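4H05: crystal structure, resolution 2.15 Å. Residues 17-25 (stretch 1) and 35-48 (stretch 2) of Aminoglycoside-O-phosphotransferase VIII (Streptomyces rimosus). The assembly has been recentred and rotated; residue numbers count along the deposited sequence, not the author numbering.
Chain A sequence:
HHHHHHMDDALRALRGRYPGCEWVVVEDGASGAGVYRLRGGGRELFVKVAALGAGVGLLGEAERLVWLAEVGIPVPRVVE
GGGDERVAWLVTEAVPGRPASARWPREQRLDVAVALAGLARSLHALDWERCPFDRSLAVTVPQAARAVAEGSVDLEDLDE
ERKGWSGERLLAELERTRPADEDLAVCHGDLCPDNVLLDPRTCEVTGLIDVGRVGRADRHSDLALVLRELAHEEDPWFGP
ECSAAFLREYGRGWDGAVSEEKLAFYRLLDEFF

Stretch 1 (17-25) RYPGCEWVV
Stretch 2 35-48: VYRLRGGGRELFVK

Leu38 and Trp23 form the apolar centre, facing each other as a non-hydrogen-bonded antiparallel pair (CA-CA 4.6 Å). Buried, branched Leu38 (chi1 -89°, chi2 p) packs over one face of the flat indole (chi1 m, chi2 62°), filling the space there, its CG 3.8 Å from the centroid of the five-membered ring, almost on its normal. The six-membered ring turns its edge to the face of Tyr36 (chi1 m, chi2 -94°; centroids 5.1 Å apart, planes at 64°), and Val25 CG2 (chi1 t) reaches Tyr36 CE1 at 3.5 Å. Buried Tyr18 (chi1 m, chi2 -79°) extends this apolar layer, CB 3.7 Å from Leu38 CD2 and CD1 3.5 Å from Leu45 CD1. The stretches bury 827 Å² between them.

Strands 22-25 and 35-40, both extended, run antiparallel at 150°; 35-40 also pairs with 43-48. Between the backbones, Glu22 N to Arg39 O (2.8 Å), Arg39 N to Glu22 O (2.9 Å), Val24 N to Arg37 O (2.7 Å) and Arg37 N to Val24 O (2.9 Å) are hydrogen bonds. A type II turn, Tyr18 to Cys21, precedes the strand. Gly40 suits its place: an ideal CB would clash with Gly20 O at 2.7 Å.

On the other face, exposed Glu22 (chi1 t, chi2 t, chi3 70°) and Arg39 (p, t, t) keep their charges in solvent; Glu22 OE1 accepts salt-bridging hydrogen bonds from Arg39 NE and Arg39 NH2, both 3.1 Å. Arg39 lays its guanidinium against Val24 CG2.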

# COMPACT_ATOMS: atom_id res chain seq x y z
N ARG A 17 22.22 15.98 0.93
CA ARG A 17 22.42 15.10 2.04
C ARG A 17 22.88 13.72 1.60
O ARG A 17 23.35 12.92 2.41
CB ARG A 17 21.11 14.91 2.81
CG ARG A 17 20.61 16.08 3.68
CD ARG A 17 19.38 15.64 4.53
NE ARG A 17 18.59 16.81 4.58
CZ ARG A 17 17.32 16.95 4.25
NH1 ARG A 17 16.56 15.94 3.96
NH2 ARG A 17 16.80 18.17 4.29
N TYR A 18 22.70 13.39 0.33
CA TYR A 18 23.12 12.08 -0.23
C TYR A 18 24.14 12.28 -1.38
O TYR A 18 23.89 11.90 -2.47
CB TYR A 18 21.86 11.27 -0.65
CG TYR A 18 21.02 11.10 0.56
CD1 TYR A 18 21.34 10.14 1.49
CD2 TYR A 18 20.04 12.01 0.87
CE1 TYR A 18 20.64 10.05 2.66
CE2 TYR A 18 19.33 11.93 2.06
CZ TYR A 18 19.65 10.96 2.95
OH TYR A 18 18.99 10.87 4.17
N PRO A 19 25.32 12.84 -1.10
CA PRO A 19 26.23 13.17 -2.19
C PRO A 19 26.80 11.93 -2.74
O PRO A 19 26.95 10.94 -2.01
CB PRO A 19 27.33 13.98 -1.51
CG PRO A 19 27.36 13.46 -0.09
CD PRO A 19 25.89 13.17 0.22
N GLY A 20 27.07 11.95 -4.04
CA GLY A 20 27.63 10.79 -4.70
C GLY A 20 26.57 9.74 -4.97
O GLY A 20 26.90 8.65 -5.45
N CYS A 21 25.31 10.02 -4.65
CA CYS A 21 24.26 9.07 -4.92
C CYS A 21 23.61 9.45 -6.24
O CYS A 21 23.27 10.62 -6.49
CB CYS A 21 23.24 8.95 -3.78
SG CYS A 21 23.87 7.95 -2.39
N GLU A 22 23.44 8.44 -7.08
CA GLU A 22 22.73 8.60 -8.30
C GLU A 22 21.22 8.38 -8.12
O GLU A 22 20.80 7.43 -7.56
CB GLU A 22 23.26 7.64 -9.34
CG GLU A 22 22.42 7.63 -10.63
CD GLU A 22 23.09 6.77 -11.71
OE1 GLU A 22 23.12 5.52 -11.57
OE2 GLU A 22 23.57 7.39 -12.70
N TRP A 23 20.44 9.31 -8.68
CA TRP A 23 19.01 9.30 -8.65
C TRP A 23 18.33 8.64 -9.80
O TRP A 23 18.43 9.08 -10.91
CB TRP A 23 18.52 10.73 -8.58
CG TRP A 23 18.78 11.38 -7.25
CD1 TRP A 23 20.00 11.64 -6.65
CD2 TRP A 23 17.77 11.96 -6.33
NE1 TRP A 23 19.82 12.30 -5.47
CE2 TRP A 23 18.52 12.50 -5.21
CE3 TRP A 23 16.39 12.08 -6.34
CZ2 TRP A 23 17.91 13.13 -4.17
CZ3 TRP A 23 15.77 12.69 -5.26
CH2 TRP A 23 16.52 13.19 -4.19
N VAL A 24 17.49 7.65 -9.51
CA VAL A 24 16.71 6.98 -10.52
C VAL A 24 15.23 7.25 -10.29
O VAL A 24 14.71 7.07 -9.18
CB VAL A 24 16.94 5.52 -10.45
CG1 VAL A 24 16.26 4.82 -11.62
CG2 VAL A 24 18.45 5.27 -10.43
N VAL A 25 14.56 7.72 -11.33
CA VAL A 25 13.15 7.98 -11.21
C VAL A 25 12.41 6.68 -11.32
O VAL A 25 12.66 5.92 -12.24
CB VAL A 25 12.67 8.92 -12.26
CG1 VAL A 25 11.15 8.95 -12.25
CG2 VAL A 25 13.27 10.27 -11.93
N VAL A 35 8.81 9.26 -6.44
CA VAL A 35 9.48 8.12 -5.88
C VAL A 35 10.80 7.94 -6.62
O VAL A 35 10.80 7.89 -7.83
CB VAL A 35 8.62 6.84 -6.04
CG1 VAL A 35 9.40 5.59 -5.55
CG2 VAL A 35 7.29 6.99 -5.25
N TYR A 36 11.91 7.83 -5.88
CA TYR A 36 13.23 7.63 -6.45
C TYR A 36 14.00 6.53 -5.73
O TYR A 36 13.79 6.32 -4.53
CB TYR A 36 14.05 8.93 -6.40
CG TYR A 36 13.34 10.15 -6.93
CD1 TYR A 36 13.50 10.54 -8.23
CD2 TYR A 36 12.52 10.90 -6.11
CE1 TYR A 36 12.84 11.64 -8.74
CE2 TYR A 36 11.88 12.02 -6.59
CZ TYR A 36 12.03 12.37 -7.92
OH TYR A 36 11.40 13.47 -8.40
N ARG A 37 14.87 5.88 -6.49
CA ARG A 37 15.90 4.98 -6.03
C ARG A 37 17.25 5.69 -6.14
O ARG A 37 17.62 6.18 -7.25
CB ARG A 37 15.90 3.76 -6.90
CG ARG A 37 16.95 2.72 -6.53
CD ARG A 37 16.93 1.57 -7.56
NE ARG A 37 15.72 0.76 -7.36
CZ ARG A 37 15.60 -0.22 -6.46
NH1 ARG A 37 14.46 -0.89 -6.36
NH2 ARG A 37 16.61 -0.55 -5.64
N LEU A 38 17.92 5.83 -5.01
CA LEU A 38 19.22 6.51 -4.94
C LEU A 38 20.23 5.46 -4.71
O LEU A 38 20.10 4.69 -3.77
CB LEU A 38 19.35 7.48 -3.79
CG LEU A 38 18.94 8.91 -3.98
CD1 LEU A 38 17.46 8.87 -4.50
CD2 LEU A 38 19.17 9.68 -2.65
N ARG A 39 21.29 5.48 -5.49
CA ARG A 39 22.28 4.42 -5.41
C ARG A 39 23.69 4.89 -5.64
O ARG A 39 23.93 5.72 -6.51
CB ARG A 39 21.95 3.37 -6.44
CG ARG A 39 21.89 3.89 -7.85
CD ARG A 39 21.52 2.76 -8.81
NE ARG A 39 21.68 3.20 -10.19
CZ ARG A 39 21.04 2.70 -11.24
NH1 ARG A 39 20.13 1.72 -11.08
NH2 ARG A 39 21.31 3.16 -12.48
N GLY A 40 24.61 4.32 -4.89
CA GLY A 40 26.02 4.75 -4.88
C GLY A 40 26.76 3.92 -3.85
O GLY A 40 26.25 3.71 -2.73
N GLY A 41 27.97 3.52 -4.21
CA GLY A 41 28.63 2.34 -3.64
C GLY A 41 28.51 1.70 -2.25
O GLY A 41 28.88 2.30 -1.26
N GLY A 42 28.00 0.49 -2.11
CA GLY A 42 26.86 -0.07 -2.83
C GLY A 42 25.79 -0.06 -1.75
O GLY A 42 25.48 -1.08 -1.16
N ARG A 43 25.32 1.15 -1.42
CA ARG A 43 24.09 1.36 -0.62
C ARG A 43 23.03 1.86 -1.61
O ARG A 43 23.37 2.48 -2.67
CB ARG A 43 24.28 2.37 0.54
CG ARG A 43 24.81 3.75 0.12
CD ARG A 43 24.16 4.96 0.83
NE ARG A 43 24.58 6.25 0.20
CZ ARG A 43 24.73 7.44 0.82
NH1 ARG A 43 24.48 7.58 2.14
NH2 ARG A 43 25.14 8.52 0.13
N GLU A 44 21.77 1.56 -1.31
CA GLU A 44 20.61 1.97 -2.10
C GLU A 44 19.62 2.44 -1.13
O GLU A 44 19.50 1.83 -0.10
CB GLU A 44 19.99 0.86 -2.95
CG GLU A 44 20.90 0.44 -4.09
CD GLU A 44 20.21 0.19 -5.44
OE1 GLU A 44 18.96 0.35 -5.58
OE2 GLU A 44 20.95 -0.15 -6.41
N LEU A 45 19.01 3.60 -1.42
CA LEU A 45 17.91 4.17 -0.68
C LEU A 45 16.70 4.32 -1.58
O LEU A 45 16.80 4.54 -2.80
CB LEU A 45 18.25 5.54 -0.14
CG LEU A 45 19.58 5.52 0.63
CD1 LEU A 45 20.05 6.91 0.92
CD2 LEU A 45 19.46 4.77 1.99
N PHE A 46 15.56 4.27 -0.95
CA PHE A 46 14.34 4.73 -1.56
C PHE A 46 13.97 6.11 -1.02
O PHE A 46 13.99 6.34 0.22
CB PHE A 46 13.19 3.76 -1.16
CG PHE A 46 13.24 2.39 -1.78
CD1 PHE A 46 12.34 1.39 -1.31
CD2 PHE A 46 14.15 2.03 -2.79
CE1 PHE A 46 12.35 0.10 -1.85
CE2 PHE A 46 14.14 0.73 -3.32
CZ PHE A 46 13.24 -0.23 -2.85
N VAL A 47 13.54 7.02 -1.90
CA VAL A 47 13.16 8.42 -1.52
C VAL A 47 11.81 8.72 -2.10
O VAL A 47 11.57 8.48 -3.28
CB VAL A 47 14.14 9.45 -2.03
CG1 VAL A 47 13.59 10.84 -1.84
CG2 VAL A 47 15.53 9.24 -1.42
N LYS A 48 10.91 9.16 -1.24
CA LYS A 48 9.55 9.52 -1.61
C LYS A 48 9.40 10.98 -1.23
O LYS A 48 9.78 11.39 -0.14
CB LYS A 48 8.49 8.66 -0.88
CG LYS A 48 8.40 7.24 -1.40
CD LYS A 48 7.45 6.27 -0.69
CE LYS A 48 6.09 6.83 -0.43
NZ LYS A 48 5.24 5.85 0.30
O HOH W 1 23.97 10.46 3.14